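Local coordinates for chromosomal replication initiator protein dnaA (Aquifex aeolicus, PDB 1L8Q) that binds the chromosomal replication origin and, as ATP-bound protein, probably assembles there to start DNA replication once per cell cycle, at residues P6-E11 with G49-L54; I40-S45 with V162-D167; Y66-S71 with V99-L104. All blocks are in the same frame, centred on the assembly; numbering follows the deposited sequence.

Overall arrangement
From the N terminus, the loop at 6-11 is the first half of contact 1, which closes on 49-54, the start of helix 50-63. Contact 2 opens before that closure, at strand 40-43, and shuts only when the chain comes back along 160-163, so contacts 1 and 2 cross. Contact 3, 66-71 with 99-104, opens and shuts while contact 2 is still open, and it follows contact 1 in series. Contacts 2 and 3 belong to one five-stranded parallel sheet, each holding one of its two outermost strands, and they do not touch. Contact 1 touches both: K50 NZ reaches G44 O, and L54 packs against L103 and I42.

Contact 1 of 3, residues P6-E11 with G49-L54; sequences PKYTLE and GKTHLL. With MG (magnesium ion), chain B; ADP (adenosine-5'-diphosphate), chain C.
Two rings, Y8 and H52, meet with the edge of Y8 turned toward the face of H52, offset. The H52 imidazole carries Y8 CB over one face, 4.2 Å from the ring centroid, and T9 O and the ADP ribose O2' at its edge. The Y8 ring has K7 CG over the centre of one face, while H52 ND1 and ADP O2' come to its edge. The pair is set with the planes at 64°. All of this sits at the Walker A P-loop of the AAA+ domain, where G49 is the N-cap of helix 50-63 and the N-terminal loop 6-11 lies beside the bound nucleotide.

H52 works with both ring nitrogens. Its CG is anti to the backbone N (chi1 -176°), and the ring nitrogens lie next to T9 O and ADP O2'. H52 NE2 donates to T9 O at 3.2 Å; the acceptor lies in the imidazole plane, but seen from the carbonyl the donor stands 40° out of its plane. H52 ND1 and ADP O2' share a hydrogen bond of 2.6 Å in which either could donate. With a bond at each nitrogen the imidazole is fixed in rotation, and F13 adds an edge-to-face contact. Further along, L10 CD1 touches L53 CD1 at 3.9 Å, the two side chains crossing at about a right angle.

Phosphates take the amides of the helix start. H52 N binds ADP O1A at 2.6 Å, and the amides of K50 and T51 reach O2B and O1B. The K50 chain, bent at chi3 and chi4, curls so that NZ grips ADP O2B at 2.7 Å, and its charge probably helps offset that of the beta phosphate. D105 bonds the T51 hydroxyl, whose OG1 also binds the magnesium ion at 1.9 Å, joining ADP O1B and four waters in its shell.

Contact 2 of 3, residues I40-S45 with V162-D167; sequences IFIYGS and VEIELD
This is a parallel strand pairing in the AAA+ sheet, between strand 40-43 in its interior and 160-163, the outermost strand on that side within this chain. V162 N donates to F41 O at 3.1 Å, Y43 N returns the bond to V162 O at 3.1 Å, and I164 N reaches Y43 O at 2.7 Å. On its other flank, strand 40-43 is bonded through I40 and I42 to strand 133-138.

On the face carrying I42 and V162, the two branches of I42 divide the work. CG1 touches V162 CG2 at 3.9 Å, while CG2 meets I164 CG2 at 3.7 Å. Helices close over this face: L53, L54 and the stem of K50 from 50-63 against I42, and L21 and A22 from 20-31 against V162. Strand 40-43 runs directly into the Walker A P-loop; G44 O accepts from K50 NZ, and the side chain of I164 also packs on K50.

Y43 and E163 project to the other face. Y43 CG stands between the backbone N and the carbonyl carbon (chi1 68°), and the ring lies over E163, whose CA is 3.8 Å from the centroid and 15° off the ring normal. CB of E163 sits beneath the far rim, 3.5 Å from Y43 CZ. An alanine in place of Y43 would probably strip this cover from E163 and leave H141 without the ring it meets edge-to-face.

Beyond the last direct bond, a water takes over: it donates to I164 O at 2.7 Å and accepts from S45 N.

Contact 3 of 3, residues Y66-S71 with V99-L104; sequences YRVIYS and VDLLLL
D100 reaches across to Y66 and R67, and its side chain can be followed atom by atom. CB packs 3.6 Å from Y66 CD1 and about as close to R67 O. CG, anti to the carbonyl carbon and beside the backbone N (chi1 -55°), lies at the edge of the Y66 ring, in its plane, with the carboxylate turned 78° to the ring. At the tip the oxygens part company: OD2 accepts from R67 N at 2.6 Å, met on its anti side and 24° out of the carboxylate plane, while OD1 forms a salt bridge with K132. Held at both oxygens, the carboxylate is fixed in rotation, and the lysine would be expected to favour its charged form. The backbone answers in kind, D100 N donating to R67 O at 2.8 Å, an oxygen that L101 N also approaches in a weak bond.

From here the two segments run as parallel strands, 68-72 and 101-105, the ends of a beta-alpha-beta crossover through helices 73-86 and 89-97. The first is outermost in the sheet within this chain; the second pairs on its other side with 133-138 and ends at D105, with D106 next, consistent with the Walker B motif. Bonds alternate along the pair: I69 N to L101 O at 3.0 Å, L103 N to I69 O, and S71 N to L103 O at 2.9 Å.

On one face V68 and L101 lie side by side, and Y70 CD1 rests on L103 CB at 3.9 Å; helix 50-63 and L4 cover them. The Y70 hydroxyl continues to a hydrogen bond with D105 OD2. I69 projects to the other face, where its CG1 meets CG1 of V99, in the loop just before the second strand, at 3.9 Å, and M95 and Y96 of helix 89-97 pack against I69.

Contact 1 of 3, residues P6-E11 with G49-L54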
loop_
_atom_site.group_PDB
_atom_site.type_symbol
_atom_site.label_atom_id
_atom_site.label_comp_id
_atom_site.label_asym_id
_atom_site.label_seq_id
_atom_site.Cartn_x
_atom_site.Cartn_y
_atom_site.Cartn_z
ATOM N N PRO A 6 -6.398 -17.742 -9.885
ATOM C CA PRO A 6 -5.809 -17.972 -11.207
ATOM C C PRO A 6 -5.421 -16.710 -11.968
ATOM O O PRO A 6 -4.530 -16.793 -12.814
ATOM C CB PRO A 6 -6.921 -18.706 -11.956
ATOM C CG PRO A 6 -7.666 -19.420 -10.899
ATOM C CD PRO A 6 -7.609 -18.542 -9.668
ATOM N N LYS A 7 -6.056 -15.574 -11.676
ATOM C CA LYS A 7 -5.816 -14.345 -12.446
ATOM C C LYS A 7 -4.376 -13.803 -12.379
ATOM O O LYS A 7 -3.949 -13.077 -13.261
ATOM C CB LYS A 7 -6.816 -13.247 -12.061
ATOM C CG LYS A 7 -6.363 -12.349 -10.919
ATOM C CD LYS A 7 -7.440 -11.335 -10.520
ATOM C CE LYS A 7 -7.003 -10.524 -9.286
ATOM N NZ LYS A 7 -7.995 -9.470 -8.902
ATOM N N TYR A 8 -3.639 -14.155 -11.332
ATOM C CA TYR A 8 -2.260 -13.697 -11.186
ATOM C C TYR A 8 -1.323 -14.680 -11.852
ATOM O O TYR A 8 -1.274 -15.839 -11.449
ATOM C CB TYR A 8 -1.876 -13.633 -9.712
ATOM C CG TYR A 8 -2.710 -12.728 -8.835
ATOM C CD1 TYR A 8 -2.647 -11.349 -8.962
ATOM C CD2 TYR A 8 -3.504 -13.256 -7.822
ATOM C CE1 TYR A 8 -3.374 -10.526 -8.123
ATOM C CE2 TYR A 8 -4.228 -12.445 -6.984
ATOM C CZ TYR A 8 -4.159 -11.084 -7.132
ATOM O OH TYR A 8 -4.887 -10.273 -6.295
ATOM N N THR A 9 -0.558 -14.241 -12.846
ATOM C CA THR A 9 0.416 -15.143 -13.444
ATOM C C THR A 9 1.753 -14.492 -13.726
ATOM O O THR A 9 1.848 -13.273 -13.885
ATOM C CB THR A 9 -0.124 -15.788 -14.736
ATOM O OG1 THR A 9 0.147 -14.932 -15.862
ATOM C CG2 THR A 9 -1.659 -15.908 -14.704
ATOM N N LEU A 10 2.790 -15.318 -13.802
ATOM C CA LEU A 10 4.114 -14.847 -14.134
ATOM C C LEU A 10 4.055 -14.305 -15.530
ATOM O O LEU A 10 4.867 -13.497 -15.934
ATOM C CB LEU A 10 5.117 -15.993 -14.099
ATOM C CG LEU A 10 5.731 -16.385 -12.765
ATOM C CD1 LEU A 10 5.966 -15.167 -11.907
ATOM C CD2 LEU A 10 4.821 -17.332 -12.069
ATOM N N GLU A 11 3.090 -14.783 -16.287
ATOM C CA GLU A 11 2.970 -14.375 -17.669
ATOM C C GLU A 11 2.331 -12.983 -17.813
ATOM O O GLU A 11 2.653 -12.245 -18.746
ATOM C CB GLU A 11 2.232 -15.444 -18.482
ATOM C CG GLU A 11 2.674 -16.874 -18.150
ATOM C CD GLU A 11 1.574 -17.719 -17.494
ATOM O OE1 GLU A 11 0.585 -18.090 -18.197
ATOM O OE2 GLU A 11 1.710 -18.038 -16.283
ATOM N N GLY A 49 3.226 -5.440 -6.257
ATOM C CA GLY A 49 3.408 -6.719 -6.921
ATOM C C GLY A 49 3.603 -7.929 -6.017
ATOM O O GLY A 49 3.663 -9.062 -6.500
ATOM N N LYS A 50 3.697 -7.702 -4.710
ATOM C CA LYS A 50 3.942 -8.795 -3.771
ATOM C C LYS A 50 2.919 -9.938 -3.890
ATOM O O LYS A 50 3.285 -11.087 -4.117
ATOM C CB LYS A 50 4.027 -8.265 -2.324
ATOM C CG LYS A 50 5.063 -7.160 -2.145
ATOM C CD LYS A 50 5.133 -6.651 -0.701
ATOM C CE LYS A 50 3.756 -6.291 -0.169
ATOM N NZ LYS A 50 3.192 -5.034 -0.756
ATOM N N THR A 51 1.640 -9.627 -3.755
ATOM C CA THR A 51 0.644 -10.676 -3.773
ATOM C C THR A 51 0.577 -11.311 -5.157
ATOM O O THR A 51 0.532 -12.526 -5.310
ATOM C CB THR A 51 -0.716 -10.130 -3.338
ATOM O OG1 THR A 51 -0.647 -9.695 -1.968
ATOM C CG2 THR A 51 -1.773 -11.250 -3.305
ATOM N N HIS A 52 0.603 -10.480 -6.172
ATOM C CA HIS A 52 0.570 -10.969 -7.517
ATOM C C HIS A 52 1.700 -11.980 -7.752
ATOM O O HIS A 52 1.485 -13.057 -8.315
ATOM C CB HIS A 52 0.708 -9.795 -8.476
ATOM C CG HIS A 52 0.590 -10.176 -9.913
ATOM N ND1 HIS A 52 -0.268 -9.537 -10.782
ATOM C CD2 HIS A 52 1.215 -11.136 -10.635
ATOM C CE1 HIS A 52 -0.157 -10.079 -11.982
ATOM N NE2 HIS A 52 0.737 -11.050 -11.920
ATOM N N LEU A 53 2.906 -11.632 -7.324
ATOM C CA LEU A 53 4.057 -12.480 -7.559
ATOM C C LEU A 53 3.970 -13.795 -6.764
ATOM O O LEU A 53 4.278 -14.873 -7.300
ATOM C CB LEU A 53 5.333 -11.721 -7.227
ATOM C CG LEU A 53 6.671 -12.228 -7.738
ATOM C CD1 LEU A 53 6.628 -12.432 -9.233
ATOM C CD2 LEU A 53 7.731 -11.211 -7.379
ATOM N N LEU A 54 3.556 -13.718 -5.500
ATOM C CA LEU A 54 3.423 -14.937 -4.702
ATOM C C LEU A 54 2.426 -15.879 -5.365
ATOM O O LEU A 54 2.685 -17.072 -5.535
ATOM C CB LEU A 54 2.954 -14.620 -3.289
ATOM C CG LEU A 54 4.000 -14.543 -2.178
ATOM C CD1 LEU A 54 5.154 -13.655 -2.558
ATOM C CD2 LEU A 54 3.323 -14.062 -0.896
HETATM MG MG MG B . -0.597 -7.815 -1.476
HETATM P PB ADP C . 0.718 -5.723 -3.229
HETATM O O1B ADP C . 0.413 -7.192 -2.899
HETATM O O2B ADP C . 2.179 -5.379 -3.231
HETATM O O3B ADP C . -0.150 -4.753 -2.491
HETATM P PA ADP C . -0.544 -6.665 -5.473
HETATM O O1A ADP C . 0.288 -7.895 -5.787
HETATM O O2A ADP C . -1.742 -6.967 -4.589
HETATM O O3A ADP C . 0.330 -5.547 -4.751
HETATM O "O5'" ADP C . -0.978 -5.951 -6.829
HETATM C "C5'" ADP C . -1.836 -4.825 -6.809
HETATM C "C4'" ADP C . -2.493 -4.787 -8.167
HETATM O "O4'" ADP C . -1.568 -4.290 -9.154
HETATM C "C3'" ADP C . -2.843 -6.196 -8.593
HETATM O "O3'" ADP C . -4.020 -6.071 -9.378
HETATM C "C2'" ADP C . -1.669 -6.593 -9.460
HETATM O "O2'" ADP C . -1.918 -7.608 -10.418
HETATM C "C1'" ADP C . -1.290 -5.299 -10.127
HETATM N N9 ADP C . 0.151 -5.365 -10.406
HETATM C C8 ADP C . 1.152 -5.184 -9.514
HETATM N N7 ADP C . 2.364 -5.325 -10.131
HETATM C C5 ADP C . 2.134 -5.618 -11.416
HETATM C C6 ADP C . 2.956 -5.891 -12.603
HETATM N N6 ADP C . 4.297 -5.885 -12.541
HETATM N N1 ADP C . 2.329 -6.148 -13.756
HETATM C C2 ADP C . 0.984 -6.153 -13.853
HETATM N N3 ADP C . 0.179 -5.907 -12.803
HETATM C C4 ADP C . 0.684 -5.644 -11.594
HETATM O O HOH W 1 -0.650 -5.988 -0.301
HETATM O O HOH W 2 0.916 -8.384 -0.021
HETATM O O HOH W 3 -2.178 -7.156 -2.084
HETATM O O HOH W 4 -1.647 -8.413 0.239
#

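Contact 2 of 3, residues I40-S45 with V162-D167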
loop_
_atom_site.group_PDB
_atom_site.type_symbol
_atom_site.label_atom_id
_atom_site.label_comp_id
_atom_site.label_asym_id
_atom_site.label_seq_id
_atom_site.Cartn_x
_atom_site.Cartn_y
_atom_site.Cartn_z
ATOM N N ILE A 40 12.672 -17.142 0.326
ATOM C CA ILE A 40 12.630 -15.919 -0.441
ATOM C C ILE A 40 11.722 -14.983 0.338
ATOM O O ILE A 40 10.616 -15.363 0.698
ATOM C CB ILE A 40 12.004 -16.166 -1.800
ATOM C CG1 ILE A 40 12.910 -17.022 -2.659
ATOM C CG2 ILE A 40 11.711 -14.848 -2.512
ATOM C CD1 ILE A 40 12.293 -17.365 -3.960
ATOM N N PHE A 41 12.182 -13.760 0.590
ATOM C CA PHE A 41 11.405 -12.790 1.356
ATOM C C PHE A 41 11.273 -11.539 0.522
ATOM O O PHE A 41 12.240 -10.791 0.371
ATOM C CB PHE A 41 12.140 -12.460 2.649
ATOM C CG PHE A 41 11.354 -11.649 3.609
ATOM C CD1 PHE A 41 11.147 -10.293 3.393
ATOM C CD2 PHE A 41 10.847 -12.227 4.765
ATOM C CE1 PHE A 41 10.419 -9.531 4.304
ATOM C CE2 PHE A 41 10.133 -11.471 5.694
ATOM C CZ PHE A 41 9.921 -10.125 5.465
ATOM N N ILE A 42 10.087 -11.316 -0.038
ATOM C CA ILE A 42 9.844 -10.146 -0.861
ATOM C C ILE A 42 9.211 -9.016 -0.058
ATOM O O ILE A 42 8.274 -9.237 0.681
ATOM C CB ILE A 42 8.908 -10.513 -2.005
ATOM C CG1 ILE A 42 9.554 -11.544 -2.919
ATOM C CG2 ILE A 42 8.516 -9.267 -2.806
ATOM C CD1 ILE A 42 8.525 -12.285 -3.776
ATOM N N TYR A 43 9.715 -7.796 -0.217
ATOM C CA TYR A 43 9.126 -6.657 0.477
ATOM C C TYR A 43 9.025 -5.391 -0.388
ATOM O O TYR A 43 9.849 -5.134 -1.275
ATOM C CB TYR A 43 9.853 -6.361 1.778
ATOM C CG TYR A 43 11.241 -5.850 1.589
ATOM C CD1 TYR A 43 11.527 -4.489 1.697
ATOM C CD2 TYR A 43 12.269 -6.712 1.297
ATOM C CE1 TYR A 43 12.796 -4.016 1.523
ATOM C CE2 TYR A 43 13.546 -6.263 1.132
ATOM C CZ TYR A 43 13.811 -4.906 1.249
ATOM O OH TYR A 43 15.102 -4.454 1.088
ATOM N N GLY A 44 7.991 -4.613 -0.112
ATOM C CA GLY A 44 7.730 -3.398 -0.839
ATOM C C GLY A 44 6.435 -2.782 -0.373
ATOM O O GLY A 44 5.634 -3.407 0.337
ATOM N N SER A 45 6.201 -1.557 -0.791
ATOM C CA SER A 45 5.022 -0.844 -0.351
ATOM C C SER A 45 3.767 -1.374 -1.042
ATOM O O SER A 45 3.850 -2.158 -1.992
ATOM C CB SER A 45 5.191 0.628 -0.661
ATOM O OG SER A 45 5.122 0.810 -2.056
ATOM N N VAL A 162 14.526 -9.483 -1.214
ATOM C CA VAL A 162 14.477 -8.613 -2.378
ATOM C C VAL A 162 13.358 -7.575 -2.304
ATOM O O VAL A 162 12.184 -7.903 -2.170
ATOM C CB VAL A 162 14.357 -9.409 -3.686
ATOM C CG1 VAL A 162 15.292 -10.594 -3.663
ATOM C CG2 VAL A 162 12.982 -9.894 -3.861
ATOM N N GLU A 163 13.736 -6.320 -2.389
ATOM C CA GLU A 163 12.793 -5.224 -2.378
ATOM C C GLU A 163 12.080 -5.162 -3.721
ATOM O O GLU A 163 12.669 -5.411 -4.735
ATOM C CB GLU A 163 13.558 -3.925 -2.136
ATOM C CG GLU A 163 12.712 -2.690 -1.981
ATOM C CD GLU A 163 13.525 -1.515 -1.463
ATOM O OE1 GLU A 163 14.783 -1.588 -1.549
ATOM O OE2 GLU A 163 12.921 -0.529 -0.958
ATOM N N ILE A 164 10.809 -4.817 -3.728
ATOM C CA ILE A 164 10.083 -4.725 -4.983
ATOM C C ILE A 164 9.441 -3.356 -5.131
ATOM O O ILE A 164 8.924 -2.788 -4.170
ATOM C CB ILE A 164 9.045 -5.856 -5.071
ATOM C CG1 ILE A 164 8.384 -5.894 -6.431
ATOM C CG2 ILE A 164 8.015 -5.755 -3.963
ATOM C CD1 ILE A 164 7.336 -6.925 -6.509
ATOM N N GLU A 165 9.519 -2.800 -6.328
ATOM C CA GLU A 165 8.954 -1.470 -6.587
ATOM C C GLU A 165 8.171 -1.451 -7.884
ATOM O O GLU A 165 8.452 -2.209 -8.813
ATOM C CB GLU A 165 10.060 -0.385 -6.656
ATOM C CG GLU A 165 10.477 0.200 -5.310
ATOM C CD GLU A 165 11.892 0.822 -5.311
ATOM O OE1 GLU A 165 12.273 1.442 -4.282
ATOM O OE2 GLU A 165 12.637 0.698 -6.321
ATOM N N LEU A 166 7.181 -0.577 -7.939
ATOM C CA LEU A 166 6.430 -0.369 -9.150
ATOM C C LEU A 166 6.899 0.935 -9.775
ATOM O O LEU A 166 6.405 2.000 -9.439
ATOM C CB LEU A 166 4.955 -0.298 -8.849
ATOM C CG LEU A 166 4.086 -0.528 -10.083
ATOM C CD1 LEU A 166 4.062 -2.006 -10.389
ATOM C CD2 LEU A 166 2.685 -0.016 -9.855
ATOM N N ASP A 167 7.863 0.841 -10.676
ATOM C CA ASP A 167 8.458 2.010 -11.279
ATOM C C ASP A 167 7.601 2.642 -12.386
ATOM O O ASP A 167 6.648 2.041 -12.874
ATOM C CB ASP A 167 9.864 1.681 -11.797
ATOM C CG ASP A 167 9.855 0.886 -13.119
ATOM O OD1 ASP A 167 8.777 0.553 -13.642
ATOM O OD2 ASP A 167 10.902 0.560 -13.713
HETATM O O HOH W 5 8.752 -0.688 -2.439
#

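Contact 3 of 3, residues Y66-S71 with V99-L104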
loop_
_atom_site.group_PDB
_atom_site.type_symbol
_atom_site.label_atom_id
_atom_site.label_comp_id
_atom_site.label_asym_id
_atom_site.label_seq_id
_atom_site.Cartn_x
_atom_site.Cartn_y
_atom_site.Cartn_z
ATOM N N TYR A 66 2.836 -29.499 -8.146
ATOM C CA TYR A 66 3.241 -29.362 -6.746
ATOM C C TYR A 66 2.075 -29.046 -5.805
ATOM O O TYR A 66 1.095 -28.432 -6.194
ATOM C CB TYR A 66 4.321 -28.286 -6.603
ATOM C CG TYR A 66 5.629 -28.624 -7.269
ATOM C CD1 TYR A 66 6.522 -29.499 -6.675
ATOM C CD2 TYR A 66 5.977 -28.061 -8.491
ATOM C CE1 TYR A 66 7.722 -29.813 -7.278
ATOM C CE2 TYR A 66 7.172 -28.367 -9.102
ATOM C CZ TYR A 66 8.045 -29.246 -8.494
ATOM O OH TYR A 66 9.251 -29.569 -9.094
ATOM N N ARG A 67 2.206 -29.472 -4.559
ATOM C CA ARG A 67 1.227 -29.203 -3.520
ATOM C C ARG A 67 1.518 -27.798 -2.954
ATOM O O ARG A 67 2.632 -27.524 -2.485
ATOM C CB ARG A 67 1.384 -30.258 -2.427
ATOM C CG ARG A 67 0.085 -30.803 -1.825
ATOM C CD ARG A 67 0.308 -31.987 -0.876
ATOM N NE ARG A 67 -0.932 -32.687 -0.549
ATOM C CZ ARG A 67 -1.185 -33.946 -0.891
ATOM N NH1 ARG A 67 -0.280 -34.646 -1.580
ATOM N NH2 ARG A 67 -2.344 -34.510 -0.549
ATOM N N VAL A 68 0.531 -26.906 -2.997
ATOM C CA VAL A 68 0.777 -25.512 -2.632
ATOM C C VAL A 68 -0.199 -24.960 -1.623
ATOM O O VAL A 68 -1.357 -25.278 -1.660
ATOM C CB VAL A 68 0.666 -24.598 -3.880
ATOM C CG1 VAL A 68 0.967 -23.149 -3.522
ATOM C CG2 VAL A 68 1.566 -25.079 -4.992
ATOM N N ILE A 69 0.268 -24.115 -0.724
ATOM C CA ILE A 69 -0.664 -23.354 0.084
ATOM C C ILE A 69 -0.300 -21.878 0.066
ATOM O O ILE A 69 0.871 -21.505 0.150
ATOM C CB ILE A 69 -0.770 -23.862 1.530
ATOM C CG1 ILE A 69 -1.713 -25.051 1.607
ATOM C CG2 ILE A 69 -1.411 -22.810 2.391
ATOM C CD1 ILE A 69 -2.194 -25.352 3.022
ATOM N N TYR A 70 -1.314 -21.041 -0.087
ATOM C CA TYR A 70 -1.131 -19.621 0.013
ATOM C C TYR A 70 -1.962 -19.125 1.150
ATOM O O TYR A 70 -3.071 -19.573 1.346
ATOM C CB TYR A 70 -1.583 -18.910 -1.244
ATOM C CG TYR A 70 -1.775 -17.415 -1.021
ATOM C CD1 TYR A 70 -0.729 -16.514 -1.220
ATOM C CD2 TYR A 70 -2.988 -16.914 -0.580
ATOM C CE1 TYR A 70 -0.895 -15.168 -1.005
ATOM C CE2 TYR A 70 -3.162 -15.570 -0.352
ATOM C CZ TYR A 70 -2.115 -14.700 -0.566
ATOM O OH TYR A 70 -2.314 -13.347 -0.343
ATOM N N SER A 71 -1.441 -18.169 1.890
ATOM C CA SER A 71 -2.221 -17.599 2.955
ATOM C C SER A 71 -1.574 -16.323 3.471
ATOM O O SER A 71 -0.354 -16.200 3.496
ATOM C CB SER A 71 -2.390 -18.621 4.079
ATOM O OG SER A 71 -2.833 -17.972 5.247
ATOM N N VAL A 99 3.421 -29.375 2.338
ATOM C CA VAL A 99 3.368 -28.790 1.007
ATOM C C VAL A 99 4.730 -28.794 0.321
ATOM O O VAL A 99 5.747 -29.035 0.957
ATOM C CB VAL A 99 2.824 -27.342 1.050
ATOM C CG1 VAL A 99 1.406 -27.323 1.593
ATOM C CG2 VAL A 99 3.713 -26.464 1.884
ATOM N N ASP A 100 4.737 -28.553 -0.985
ATOM C CA ASP A 100 5.983 -28.356 -1.715
ATOM C C ASP A 100 6.299 -26.857 -1.756
ATOM O O ASP A 100 7.441 -26.459 -1.973
ATOM C CB ASP A 100 5.864 -28.846 -3.160
ATOM C CG ASP A 100 5.412 -30.297 -3.265
ATOM O OD1 ASP A 100 6.049 -31.182 -2.647
ATOM O OD2 ASP A 100 4.442 -30.651 -3.975
ATOM N N LEU A 101 5.273 -26.031 -1.564
ATOM C CA LEU A 101 5.405 -24.587 -1.708
ATOM C C LEU A 101 4.498 -23.861 -0.722
ATOM O O LEU A 101 3.287 -23.933 -0.842
ATOM C CB LEU A 101 4.988 -24.167 -3.127
ATOM C CG LEU A 101 5.671 -22.935 -3.771
ATOM C CD1 LEU A 101 4.723 -22.142 -4.666
ATOM C CD2 LEU A 101 6.363 -22.000 -2.768
ATOM N N LEU A 102 5.083 -23.156 0.236
ATOM C CA LEU A 102 4.308 -22.375 1.182
ATOM C C LEU A 102 4.446 -20.879 0.836
ATOM O O LEU A 102 5.556 -20.362 0.629
ATOM C CB LEU A 102 4.770 -22.659 2.614
ATOM C CG LEU A 102 4.315 -21.674 3.685
ATOM C CD1 LEU A 102 2.839 -21.589 3.696
ATOM C CD2 LEU A 102 4.807 -22.093 5.039
ATOM N N LEU A 103 3.325 -20.192 0.726
ATOM C CA LEU A 103 3.356 -18.778 0.417
ATOM C C LEU A 103 2.669 -18.030 1.535
ATOM O O LEU A 103 1.439 -18.135 1.680
ATOM C CB LEU A 103 2.616 -18.509 -0.889
ATOM C CG LEU A 103 3.010 -19.308 -2.144
ATOM C CD1 LEU A 103 1.946 -19.136 -3.193
ATOM C CD2 LEU A 103 4.368 -18.882 -2.685
ATOM N N LEU A 104 3.452 -17.310 2.340
ATOM C CA LEU A 104 2.908 -16.542 3.440
ATOM C C LEU A 104 3.010 -15.070 3.108
ATOM O O LEU A 104 4.126 -14.505 3.021
ATOM C CB LEU A 104 3.648 -16.846 4.738
ATOM C CG LEU A 104 2.823 -16.557 5.991
ATOM C CD1 LEU A 104 1.587 -17.465 6.016
ATOM C CD2 LEU A 104 3.637 -16.708 7.257
#